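Local coordinates for putative dihydrodipicolinate synthase family protein (Coccidioides immitis, PDB 3QFE) that is of unknown function but belongs to the dihydrodipicolinate synthase family, whose members fold as a barrel of alternating strands and helices, at residues A[10-15]-A[213-218]; A[16-21]-A[49-54]; A[85-90]-A[110-115]; A[143-148]-A[173-178]; A[169-174]-A[194-199]. All blocks are in the same frame, centred on the assembly; numbering follows the deposited sequence.

How the contacts relate
All five contacts pair neighbouring strands of one parallel eight-stranded sheet that curls into a TIM barrel. Contact 1 joins the first strand, 13-17, to the last, 216-218; the other four lie between these two ends along the chain, in the order 2, 3, 4, 5. Contact 2 continues on strand 13-17, while contacts 4 and 5 share strand 171-176 with G173 and V174. The centres of contacts 3 and 4 are about 10 Å apart, those of contacts 4 and 5 about 11 Å, those of contacts 1 and 2 about 16 Å. W15, P17, V50, L111, Y145, K175, F199 and I218 pack together as the barrel interior, so the contacts jointly build and close it.

Contact 1: A[10-15]-A[213-218]; sequences PQPGIW and GSAGCI
Three backbone hydrogen bonds of alternating direction join strands 13-15 and 216-218 in parallel. W15 N donates a hydrogen bond to C217 O at 2.9 Å, almost along the C=O axis, and C217 N binds G13 O at 3.2 Å with a nearly straight N-H (166°). G13 N reaches A215 O along a more bent line, though the place of that oxygen is less certain. Within 10-15, the indole NE1 of W15 donates to Q11 O at 3.0 Å; the oxygen lies in the ring plane and is met end-on. CG of W15 stands anti to its carbonyl carbon (chi1 -66°), beside the backbone N, so that the ring runs back along its own chain. S214 OG accepts from G216 N at 2.8 Å, an ST turn leading into the strand. G216 has no side chain, and G13 O fills the place where one would begin. On the outer face, I14 CD1 meets C217 CB at 3.9 Å, with V229 and Y233 of helix 226-237 over I14. On the inner face, W15 CB touches I218 CG1 at 3.8 Å, and F199 meets the indole edge-to-face. At the more exposed end, P12 CG rests on A215 CB at 3.6 Å. Backbone bonds thus set the register that closes the barrel, and the buried indole N-H is satisfied by the chain just before the first strand.

Contact 2: A[16-21]-A[49-54]; sequences CPAVTF and LVILGT
Strands 16-17 and 49-51 run in parallel, C16 opposite L49 and P17 opposite V50. Two backbone hydrogen bonds hold them. V50 N reaches C16 O at 2.8 Å, arriving 44° above the carbonyl plane, and A18 N reaches V50 O at 3.1 Å, nearly along the C=O axis. P17, which has no N-H to give, sits between the two and brings its CA to 3.2 Å from V50 O as a CA-H...O contact. L52 then takes a left-handed backbone conformation (phi 75°), and the chain turns out of strand 49-51. One water spans the widening gap: it accepts from G53 N at 2.8 Å and donates to V50 O at 2.8 Å and to A18 O.

The side-chain contacts are all apolar. Inside the barrel the P17 ring lies beside V50, CB to CB at 4.2 Å, and I218 of the last strand touches both. On the outer face L49, with CG anti to its carbonyl carbon, swings CD2 across to C16 CB at 4.1 Å, while the sulfur of C16 is anti to its own N; L41 of helix 31-42 packs on C16. A18 CB and I51 CD1 meet at 4.3 Å, and Y38 of the same helix touches both. P17 O accepts a hydrogen bond from N223 ND2.

V50 O takes two bonds, one from A18 N and one from the water, so a buried carbonyl at the strand end is well satisfied, and the water carries the pairing on into the loops where the backbones no longer meet.

Contact 3: A[85-90]-A[110-115]; sequences AGVGAH and VLVLPP
Strand 83-86, helix 92-105 and strand 109-112 form a beta-alpha-beta unit of the TIM barrel, and this contact joins its two parallel strands and the loops that follow them. The tight part is the strand end. L111 N donates to A85 O at 2.7 Å from above the carbonyl plane (N-H...O 167°), and V87 N returns a bond to L111 O at 3.0 Å, lying in the carbonyl plane. V87 then becomes the main side chain of the contact. The V87 and V110 side chains cross at about a right angle, CG1 to CG1 at 3.8 Å, with V87 CG1 anti to the carbonyl carbon (chi1 -70°), while V87 CG2, in the crowded position between N and carbonyl carbon, presses against V112 CG2 at 3.5 Å. I99 of helix 92-105 covers V87 and V110. L111 points into the barrel instead, where it touches V143 and Y145.

Beyond the strands the chains stay roughly parallel but lose direct bonds. A water takes the place of the next rung, accepting from A89 N at 3.0 Å and donating to L113 O. H90 at the exposed end meets P115 through its backbone, while its ND1 turns to A116 O. Between the tight and the loose part, G88 faces L113 with no side chain of its own: L113 CD1 comes over its backbone, 4.1 Å from G88 CA, and occupies the side on which a beta carbon would stand.

Contact 4: A[143-148]-A[173-178]; sequences VIYNFP and GVKLTC
Inside the barrel the Y145 ring and the extended K175 chain lie side by side and point the same way, CE2 of Y145 3.8 Å from K175 CE. Their polar ends stop near each other, with Y145 OH 3.6 Å from K175 NZ. Farther along, T177 CG2 sits over one face of the F147 ring, a CH-pi contact 4.1 Å from the centroid and 25° off the normal; the same methyl meets the edge of the Y145 ring. T177 OG1 makes a weak hydrogen bond to N146 O at 3.4 Å. On the outer face I144 CB meets V174 CG2 at 3.9 Å under helix 158-167.

These groups are positioned by parallel strand pairing. K175 N donates to I144 O at 2.7 Å and N146 N to K175 O at 3.0 Å, both nearly along the C=O axis, while I144 N reaches G173 O from above its plane. Next out, T54 OG1 hydrogen-bonds Y145 OH, and L156 N fixes N146 OD1.

An ammonium group so near a phenol hydroxyl that T54 holds in place would probably ease loss of the phenol proton, at the barrel end where TIM-barrel proteins keep their active sites.

Contact 5: A[169-174]-A[194-199]; sequences PNVVGV and AAFSVF
Strands 171-174 and 197-199 run in parallel, 26° apart, through three hydrogen bonds: S197 N to V172 O at 3.0 Å, from above the carbonyl plane, V174 N to S197 O at 3.2 Å, within it, and F199 N to V174 O at 3.0 Å, nearly along the C=O axis. F196, just before the second strand, dominates the side-chain contact. With CG anti to the backbone N (chi1 -169°), its ring reaches across to 171-174 and lies flat over G173, whose CA stands 3.6 Å from the ring centroid and 16° off the normal as a CH-pi contact. G173 has no side chain, and S197 O closes in where one would begin. V171 CG1 lies beside F196 and meets the ring edge in its plane, CE1 being 3.9 Å away. V174 crosses the ring obliquely: CG1, in the crowded position between N and carbonyl carbon, comes to 3.7 Å from F196 CE2. I161 and A165 of helix 158-167 cover the phenyl group on the outside of the barrel. S197 turns the other way, its OG bound to P10 O, and F199 brings its ring edge toward V174 O. Nearer the surface, a water lies 2.7 Å from A195 O and also close to P169 O. The two strands, with helix 181-190 between them in the chain, make one beta-alpha-beta crossover of the TIM barrel, with the ring of F196, the residue before strand 197-200, laid flat on G173.

Contact 1: A[10-15]-A[213-218]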
# COMPACT_ATOMS: atom_id res chain seq x y z
N PRO A 10 -5.27 5.73 -11.34
CA PRO A 10 -4.27 6.01 -10.31
C PRO A 10 -2.91 6.33 -10.91
O PRO A 10 -2.47 5.62 -11.82
CB PRO A 10 -4.18 4.69 -9.54
CG PRO A 10 -5.44 4.02 -9.80
CD PRO A 10 -5.86 4.39 -11.17
N GLN A 11 -2.26 7.38 -10.40
CA GLN A 11 -1.00 7.84 -11.00
C GLN A 11 0.15 6.90 -10.67
O GLN A 11 0.32 6.46 -9.53
CB GLN A 11 -0.66 9.28 -10.61
N PRO A 12 0.90 6.53 -11.71
CA PRO A 12 2.20 5.92 -11.54
C PRO A 12 3.02 6.68 -10.51
O PRO A 12 2.94 7.90 -10.43
CB PRO A 12 2.81 6.09 -12.93
CG PRO A 12 1.62 5.83 -13.84
CD PRO A 12 0.42 6.39 -13.10
N GLY A 13 3.80 5.95 -9.73
CA GLY A 13 4.62 6.57 -8.70
C GLY A 13 4.79 5.63 -7.54
O GLY A 13 4.58 4.42 -7.70
N ILE A 14 5.15 6.17 -6.38
CA ILE A 14 5.42 5.41 -5.18
C ILE A 14 4.31 5.64 -4.18
O ILE A 14 4.06 6.79 -3.77
CB ILE A 14 6.74 5.82 -4.52
CG1 ILE A 14 7.91 5.53 -5.44
CG2 ILE A 14 6.98 5.02 -3.24
CD1 ILE A 14 8.12 4.02 -5.73
N TRP A 15 3.66 4.55 -3.78
CA TRP A 15 2.56 4.58 -2.85
C TRP A 15 2.94 3.86 -1.57
O TRP A 15 3.67 2.88 -1.62
CB TRP A 15 1.34 3.88 -3.45
CG TRP A 15 0.78 4.59 -4.64
CD1 TRP A 15 1.39 4.78 -5.86
CD2 TRP A 15 -0.51 5.21 -4.74
NE1 TRP A 15 0.56 5.49 -6.70
CE2 TRP A 15 -0.62 5.75 -6.04
CE3 TRP A 15 -1.59 5.33 -3.86
CZ2 TRP A 15 -1.75 6.43 -6.47
CZ3 TRP A 15 -2.72 6.00 -4.29
CH2 TRP A 15 -2.79 6.54 -5.58
N GLY A 213 7.80 -0.56 -17.70
CA GLY A 213 6.56 0.21 -17.72
C GLY A 213 5.46 -0.22 -16.75
O GLY A 213 4.28 -0.32 -17.12
N SER A 214 5.83 -0.48 -15.50
CA SER A 214 4.84 -0.55 -14.43
C SER A 214 4.41 0.88 -14.13
O SER A 214 5.04 1.84 -14.59
CB SER A 214 5.39 -1.24 -13.17
OG SER A 214 6.15 -0.37 -12.34
N ALA A 215 3.32 1.03 -13.40
CA ALA A 215 2.94 2.36 -12.93
C ALA A 215 3.71 2.61 -11.65
O ALA A 215 3.54 3.64 -10.98
CB ALA A 215 1.45 2.44 -12.70
N GLY A 216 4.56 1.64 -11.30
CA GLY A 216 5.34 1.75 -10.08
C GLY A 216 4.90 0.77 -9.03
O GLY A 216 4.58 -0.38 -9.33
N CYS A 217 4.85 1.25 -7.80
CA CYS A 217 5.09 0.40 -6.66
C CYS A 217 4.29 0.81 -5.44
O CYS A 217 4.16 2.00 -5.16
CB CYS A 217 6.59 0.49 -6.35
SG CYS A 217 7.12 -0.56 -5.03
N ILE A 218 3.75 -0.17 -4.72
CA ILE A 218 3.11 0.06 -3.42
C ILE A 218 3.99 -0.63 -2.39
O ILE A 218 3.92 -1.84 -2.22
CB ILE A 218 1.62 -0.47 -3.37
CG1 ILE A 218 0.77 0.28 -4.40
CG2 ILE A 218 0.99 -0.30 -1.96
CD1 ILE A 218 -0.56 -0.39 -4.75

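Contact 2: A[16-21]-A[49-54]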
# COMPACT_ATOMS: atom_id res chain seq x y z
N CYS A 16 2.46 4.36 -0.43
CA CYS A 16 2.72 3.70 0.85
C CYS A 16 1.45 3.10 1.48
O CYS A 16 0.46 3.83 1.67
CB CYS A 16 3.38 4.64 1.86
SG CYS A 16 3.55 3.85 3.50
N PRO A 17 1.49 1.80 1.83
CA PRO A 17 0.40 1.18 2.58
C PRO A 17 0.65 1.39 4.09
O PRO A 17 1.43 0.63 4.72
CB PRO A 17 0.48 -0.29 2.18
CG PRO A 17 1.96 -0.51 1.92
CD PRO A 17 2.54 0.82 1.49
N ALA A 18 -0.01 2.41 4.64
CA ALA A 18 0.29 2.93 5.97
C ALA A 18 -0.04 1.94 7.09
O ALA A 18 -1.05 1.24 7.03
CB ALA A 18 -0.45 4.24 6.20
N VAL A 19 0.81 1.89 8.11
CA VAL A 19 0.54 1.08 9.30
C VAL A 19 -0.53 1.75 10.16
O VAL A 19 -0.86 2.92 9.94
CB VAL A 19 1.83 0.79 10.12
CG1 VAL A 19 2.75 -0.15 9.33
CG2 VAL A 19 2.55 2.07 10.49
N THR A 20 -1.05 1.03 11.17
CA THR A 20 -2.10 1.53 12.05
C THR A 20 -1.67 1.63 13.51
O THR A 20 -1.09 0.69 14.07
CB THR A 20 -3.34 0.63 11.94
OG1 THR A 20 -3.80 0.66 10.60
CG2 THR A 20 -4.49 1.10 12.89
N PHE A 21 -1.99 2.76 14.13
CA PHE A 21 -1.69 3.06 15.52
C PHE A 21 -2.84 2.62 16.44
O PHE A 21 -4.00 2.91 16.15
CB PHE A 21 -1.49 4.59 15.69
CG PHE A 21 -0.17 5.10 15.14
CD1 PHE A 21 0.93 5.28 15.99
CD2 PHE A 21 -0.00 5.36 13.80
CE1 PHE A 21 2.17 5.76 15.49
CE2 PHE A 21 1.23 5.81 13.30
CZ PHE A 21 2.32 6.02 14.16
N LEU A 49 -1.35 7.42 -0.84
CA LEU A 49 -1.44 6.48 0.28
C LEU A 49 -2.43 5.36 -0.01
O LEU A 49 -3.54 5.57 -0.55
CB LEU A 49 -1.80 7.18 1.59
CG LEU A 49 -0.79 8.19 2.18
CD1 LEU A 49 -1.34 8.87 3.42
CD2 LEU A 49 0.54 7.53 2.53
N VAL A 50 -2.02 4.15 0.37
CA VAL A 50 -2.93 3.04 0.45
C VAL A 50 -3.34 2.88 1.90
O VAL A 50 -2.50 2.60 2.75
CB VAL A 50 -2.30 1.75 -0.13
CG1 VAL A 50 -3.19 0.54 0.16
CG2 VAL A 50 -2.06 1.92 -1.64
N ILE A 51 -4.62 3.11 2.17
CA ILE A 51 -5.16 2.98 3.51
C ILE A 51 -5.94 1.67 3.59
O ILE A 51 -6.75 1.37 2.72
CB ILE A 51 -6.10 4.19 3.86
CG1 ILE A 51 -5.40 5.52 3.55
CG2 ILE A 51 -6.53 4.15 5.33
CD1 ILE A 51 -4.05 5.71 4.26
N LEU A 52 -5.69 0.91 4.64
CA LEU A 52 -6.34 -0.37 4.87
C LEU A 52 -5.80 -1.44 3.96
O LEU A 52 -6.50 -2.39 3.63
CB LEU A 52 -7.88 -0.29 4.76
CG LEU A 52 -8.63 0.82 5.49
CD1 LEU A 52 -10.13 0.72 5.16
CD2 LEU A 52 -8.38 0.77 6.99
N GLY A 53 -4.55 -1.30 3.56
CA GLY A 53 -3.83 -2.42 2.95
C GLY A 53 -3.62 -3.49 4.00
O GLY A 53 -4.11 -3.37 5.13
N THR A 54 -2.88 -4.53 3.65
CA THR A 54 -2.63 -5.65 4.58
C THR A 54 -1.73 -5.22 5.75
O THR A 54 -1.89 -5.71 6.88
CB THR A 54 -2.05 -6.86 3.79
OG1 THR A 54 -3.09 -7.41 2.95
CG2 THR A 54 -1.48 -7.96 4.72
O HOH W 1 -2.44 0.27 4.39

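Contact 3: A[85-90]-A[110-115]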
# COMPACT_ATOMS: atom_id res chain seq x y z
N ALA A 85 -8.18 2.92 -0.91
CA ALA A 85 -8.62 2.22 0.28
C ALA A 85 -8.79 0.74 0.01
O ALA A 85 -9.47 0.35 -0.95
CB ALA A 85 -9.93 2.82 0.78
N GLY A 86 -8.21 -0.10 0.87
CA GLY A 86 -8.45 -1.54 0.83
C GLY A 86 -9.86 -1.82 1.33
O GLY A 86 -10.32 -1.20 2.31
N VAL A 87 -10.56 -2.73 0.65
CA VAL A 87 -11.95 -3.00 0.96
C VAL A 87 -12.27 -4.49 0.96
O VAL A 87 -13.43 -4.87 1.06
CB VAL A 87 -12.90 -2.36 -0.06
CG1 VAL A 87 -12.94 -0.84 0.07
CG2 VAL A 87 -12.57 -2.82 -1.50
N GLY A 88 -11.25 -5.33 0.87
CA GLY A 88 -11.47 -6.77 0.72
C GLY A 88 -12.16 -7.45 1.89
O GLY A 88 -11.98 -7.07 3.04
N ALA A 89 -12.95 -8.47 1.57
CA ALA A 89 -13.77 -9.16 2.54
C ALA A 89 -14.16 -10.49 1.95
O ALA A 89 -13.69 -10.86 0.87
CB ALA A 89 -15.01 -8.35 2.85
N HIS A 90 -15.06 -11.19 2.63
CA HIS A 90 -15.47 -12.51 2.20
C HIS A 90 -16.64 -12.58 1.21
O HIS A 90 -16.64 -13.41 0.31
CB HIS A 90 -15.70 -13.40 3.42
CG HIS A 90 -14.49 -13.50 4.29
ND1 HIS A 90 -13.53 -14.48 4.12
CD2 HIS A 90 -14.04 -12.70 5.29
CE1 HIS A 90 -12.57 -14.31 5.00
NE2 HIS A 90 -12.85 -13.23 5.72
N VAL A 110 -10.71 2.20 -4.71
CA VAL A 110 -10.79 1.08 -3.80
C VAL A 110 -9.97 -0.07 -4.32
O VAL A 110 -9.94 -0.33 -5.52
CB VAL A 110 -12.25 0.63 -3.49
CG1 VAL A 110 -12.96 1.72 -2.78
CG2 VAL A 110 -13.02 0.25 -4.75
N LEU A 111 -9.29 -0.74 -3.39
CA LEU A 111 -8.41 -1.84 -3.70
C LEU A 111 -9.04 -3.16 -3.24
O LEU A 111 -9.29 -3.36 -2.05
CB LEU A 111 -7.09 -1.56 -3.00
CG LEU A 111 -5.92 -2.53 -3.11
CD1 LEU A 111 -5.36 -2.62 -4.52
CD2 LEU A 111 -4.86 -2.01 -2.12
N VAL A 112 -9.34 -4.04 -4.19
CA VAL A 112 -10.25 -5.16 -3.96
C VAL A 112 -9.58 -6.54 -4.11
O VAL A 112 -9.20 -6.93 -5.21
CB VAL A 112 -11.51 -5.08 -4.92
CG1 VAL A 112 -12.54 -6.20 -4.64
CG2 VAL A 112 -12.19 -3.72 -4.84
N LEU A 113 -9.46 -7.28 -3.00
CA LEU A 113 -9.07 -8.70 -3.02
C LEU A 113 -10.12 -9.55 -3.71
O LEU A 113 -11.30 -9.23 -3.65
CB LEU A 113 -8.89 -9.25 -1.59
CG LEU A 113 -7.64 -8.74 -0.86
CD1 LEU A 113 -7.85 -8.72 0.66
CD2 LEU A 113 -6.38 -9.54 -1.25
N PRO A 114 -9.68 -10.63 -4.38
CA PRO A 114 -10.67 -11.56 -4.90
C PRO A 114 -11.34 -12.27 -3.72
O PRO A 114 -10.81 -12.29 -2.60
CB PRO A 114 -9.84 -12.53 -5.77
CG PRO A 114 -8.46 -12.46 -5.23
CD PRO A 114 -8.29 -11.10 -4.59
N PRO A 115 -12.53 -12.84 -3.95
CA PRO A 115 -13.20 -13.40 -2.78
C PRO A 115 -12.50 -14.70 -2.33
O PRO A 115 -12.25 -15.57 -3.15
CB PRO A 115 -14.61 -13.68 -3.30
CG PRO A 115 -14.43 -13.94 -4.79
CD PRO A 115 -13.25 -13.10 -5.22
O HOH W 2 -12.82 -9.30 -1.26

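Contact 4: A[143-148]-A[173-178]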
# COMPACT_ATOMS: atom_id res chain seq x y z
N VAL A 143 -9.23 -1.09 -8.15
CA VAL A 143 -7.93 -1.71 -8.39
C VAL A 143 -7.97 -3.15 -7.85
O VAL A 143 -8.26 -3.38 -6.67
CB VAL A 143 -6.75 -0.90 -7.76
CG1 VAL A 143 -5.41 -1.56 -8.08
CG2 VAL A 143 -6.74 0.53 -8.28
N ILE A 144 -7.70 -4.11 -8.73
CA ILE A 144 -7.66 -5.52 -8.38
C ILE A 144 -6.49 -5.68 -7.44
O ILE A 144 -5.39 -5.15 -7.70
CB ILE A 144 -7.47 -6.41 -9.62
CG1 ILE A 144 -8.68 -6.28 -10.55
CG2 ILE A 144 -7.26 -7.87 -9.23
CD1 ILE A 144 -8.42 -6.75 -11.99
N TYR A 145 -6.73 -6.36 -6.32
CA TYR A 145 -5.70 -6.62 -5.32
C TYR A 145 -5.41 -8.10 -5.41
O TYR A 145 -6.19 -8.92 -4.94
CB TYR A 145 -6.21 -6.26 -3.94
CG TYR A 145 -5.18 -6.17 -2.80
CD1 TYR A 145 -5.57 -5.67 -1.56
CD2 TYR A 145 -3.85 -6.60 -2.96
CE1 TYR A 145 -4.68 -5.59 -0.49
CE2 TYR A 145 -2.93 -6.53 -1.89
CZ TYR A 145 -3.36 -6.01 -0.66
OH TYR A 145 -2.50 -5.90 0.43
N ASN A 146 -4.30 -8.44 -6.04
CA ASN A 146 -3.92 -9.82 -6.18
C ASN A 146 -2.98 -10.24 -5.05
O ASN A 146 -1.77 -10.00 -5.13
CB ASN A 146 -3.25 -10.04 -7.55
CG ASN A 146 -3.31 -11.48 -8.01
OD1 ASN A 146 -3.97 -12.32 -7.39
ND2 ASN A 146 -2.64 -11.78 -9.12
N PHE A 147 -3.52 -10.85 -4.00
CA PHE A 147 -2.68 -11.35 -2.91
C PHE A 147 -2.86 -12.86 -2.65
O PHE A 147 -3.76 -13.26 -1.90
CB PHE A 147 -2.93 -10.56 -1.62
CG PHE A 147 -1.83 -10.68 -0.60
CD1 PHE A 147 -1.59 -9.65 0.30
CD2 PHE A 147 -1.02 -11.82 -0.54
CE1 PHE A 147 -0.56 -9.75 1.26
CE2 PHE A 147 0.02 -11.93 0.41
CZ PHE A 147 0.24 -10.89 1.31
N PRO A 148 -1.99 -13.70 -3.26
CA PRO A 148 -2.07 -15.17 -3.04
C PRO A 148 -1.26 -15.71 -1.84
O PRO A 148 -0.45 -14.98 -1.23
CB PRO A 148 -1.53 -15.75 -4.36
CG PRO A 148 -0.69 -14.65 -4.96
CD PRO A 148 -0.94 -13.35 -4.23
N GLY A 173 -6.79 -0.71 -12.51
CA GLY A 173 -5.46 -1.19 -12.21
C GLY A 173 -5.46 -2.51 -11.46
O GLY A 173 -6.51 -3.09 -11.24
N VAL A 174 -4.26 -2.96 -11.08
CA VAL A 174 -4.05 -4.20 -10.33
C VAL A 174 -2.82 -3.94 -9.45
O VAL A 174 -1.90 -3.29 -9.90
CB VAL A 174 -3.84 -5.45 -11.29
CG1 VAL A 174 -2.65 -5.27 -12.26
CG2 VAL A 174 -3.64 -6.73 -10.50
N LYS A 175 -2.84 -4.38 -8.19
CA LYS A 175 -1.63 -4.52 -7.40
C LYS A 175 -1.23 -5.98 -7.45
O LYS A 175 -1.97 -6.84 -7.00
CB LYS A 175 -1.84 -4.09 -5.95
CG LYS A 175 -0.64 -4.41 -4.99
CD LYS A 175 -0.82 -3.82 -3.60
CE LYS A 175 0.13 -4.41 -2.50
NZ LYS A 175 -0.06 -3.73 -1.10
N LEU A 176 -0.05 -6.24 -8.01
CA LEU A 176 0.54 -7.59 -7.97
C LEU A 176 1.52 -7.67 -6.79
O LEU A 176 2.39 -6.83 -6.66
CB LEU A 176 1.26 -7.88 -9.28
CG LEU A 176 0.49 -7.67 -10.58
CD1 LEU A 176 1.45 -7.47 -11.73
CD2 LEU A 176 -0.40 -8.86 -10.85
N THR A 177 1.36 -8.66 -5.92
CA THR A 177 2.18 -8.68 -4.70
C THR A 177 3.57 -9.20 -5.01
O THR A 177 4.57 -8.55 -4.64
CB THR A 177 1.55 -9.53 -3.59
OG1 THR A 177 1.34 -10.86 -4.09
CG2 THR A 177 0.23 -8.87 -3.09
N CYS A 178 3.62 -10.35 -5.69
CA CYS A 178 4.86 -10.89 -6.25
C CYS A 178 4.83 -10.68 -7.77
O CYS A 178 4.45 -11.57 -8.52
CB CYS A 178 5.00 -12.39 -5.92

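Contact 5: A[169-174]-A[194-199]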
# COMPACT_ATOMS: atom_id res chain seq x y z
N PRO A 169 -14.77 -1.02 -17.52
CA PRO A 169 -14.01 0.24 -17.63
C PRO A 169 -13.83 0.96 -16.28
O PRO A 169 -13.00 1.86 -16.16
CB PRO A 169 -14.87 1.10 -18.57
CG PRO A 169 -15.87 0.14 -19.21
CD PRO A 169 -16.07 -0.95 -18.20
N ASN A 170 -14.60 0.57 -15.27
CA ASN A 170 -14.41 1.09 -13.93
C ASN A 170 -13.26 0.38 -13.18
O ASN A 170 -12.93 0.73 -12.05
CB ASN A 170 -15.72 1.01 -13.15
CG ASN A 170 -15.70 1.81 -11.86
OD1 ASN A 170 -15.15 2.91 -11.81
ND2 ASN A 170 -16.30 1.26 -10.82
N VAL A 171 -12.68 -0.65 -13.81
CA VAL A 171 -11.47 -1.28 -13.26
C VAL A 171 -10.31 -0.53 -13.84
O VAL A 171 -10.17 -0.44 -15.07
CB VAL A 171 -11.38 -2.78 -13.58
CG1 VAL A 171 -9.95 -3.30 -13.40
CG2 VAL A 171 -12.40 -3.58 -12.72
N VAL A 172 -9.48 0.02 -12.96
CA VAL A 172 -8.41 0.93 -13.39
C VAL A 172 -6.97 0.51 -13.01
O VAL A 172 -6.04 1.30 -13.16
CB VAL A 172 -8.67 2.37 -12.87
CG1 VAL A 172 -9.93 2.95 -13.52
CG2 VAL A 172 -8.76 2.40 -11.35
N GLY A 173 -6.79 -0.71 -12.51
CA GLY A 173 -5.46 -1.19 -12.21
C GLY A 173 -5.46 -2.51 -11.46
O GLY A 173 -6.51 -3.09 -11.24
N VAL A 174 -4.26 -2.96 -11.08
CA VAL A 174 -4.05 -4.20 -10.33
C VAL A 174 -2.82 -3.94 -9.45
O VAL A 174 -1.90 -3.29 -9.90
CB VAL A 174 -3.84 -5.45 -11.29
CG1 VAL A 174 -2.65 -5.27 -12.26
CG2 VAL A 174 -3.64 -6.73 -10.50
N ALA A 194 -3.05 4.51 -20.09
CA ALA A 194 -3.98 5.62 -19.87
C ALA A 194 -5.31 5.17 -19.27
O ALA A 194 -6.07 5.99 -18.73
CB ALA A 194 -4.21 6.41 -21.16
N ALA A 195 -5.58 3.86 -19.35
CA ALA A 195 -6.79 3.29 -18.80
C ALA A 195 -6.55 2.33 -17.62
O ALA A 195 -7.51 1.79 -17.06
CB ALA A 195 -7.58 2.57 -19.90
N PHE A 196 -5.30 2.09 -17.26
CA PHE A 196 -4.99 0.98 -16.36
C PHE A 196 -3.55 1.07 -15.84
O PHE A 196 -2.63 1.26 -16.62
CB PHE A 196 -5.24 -0.34 -17.10
CG PHE A 196 -5.22 -1.57 -16.23
CD1 PHE A 196 -6.39 -2.06 -15.67
CD2 PHE A 196 -4.03 -2.26 -16.00
CE1 PHE A 196 -6.39 -3.21 -14.88
CE2 PHE A 196 -4.01 -3.42 -15.22
CZ PHE A 196 -5.19 -3.89 -14.65
N SER A 197 -3.38 0.94 -14.53
CA SER A 197 -2.08 1.10 -13.86
C SER A 197 -1.68 -0.21 -13.20
O SER A 197 -2.42 -0.74 -12.36
CB SER A 197 -2.15 2.19 -12.77
OG SER A 197 -2.36 3.48 -13.32
N VAL A 198 -0.52 -0.73 -13.55
CA VAL A 198 0.01 -1.91 -12.88
C VAL A 198 0.92 -1.50 -11.72
O VAL A 198 1.82 -0.67 -11.88
CB VAL A 198 0.79 -2.82 -13.84
CG1 VAL A 198 1.18 -4.12 -13.14
CG2 VAL A 198 -0.02 -3.12 -15.12
N PHE A 199 0.72 -2.08 -10.55
CA PHE A 199 1.60 -1.78 -9.43
C PHE A 199 2.26 -3.05 -8.98
O PHE A 199 1.60 -4.07 -8.83
CB PHE A 199 0.83 -1.19 -8.25
CG PHE A 199 0.23 0.16 -8.51
CD1 PHE A 199 1.00 1.32 -8.37
CD2 PHE A 199 -1.10 0.28 -8.88
CE1 PHE A 199 0.43 2.60 -8.61
CE2 PHE A 199 -1.67 1.54 -9.11
CZ PHE A 199 -0.90 2.70 -8.97
O HOH W 3 -10.19 1.84 -17.11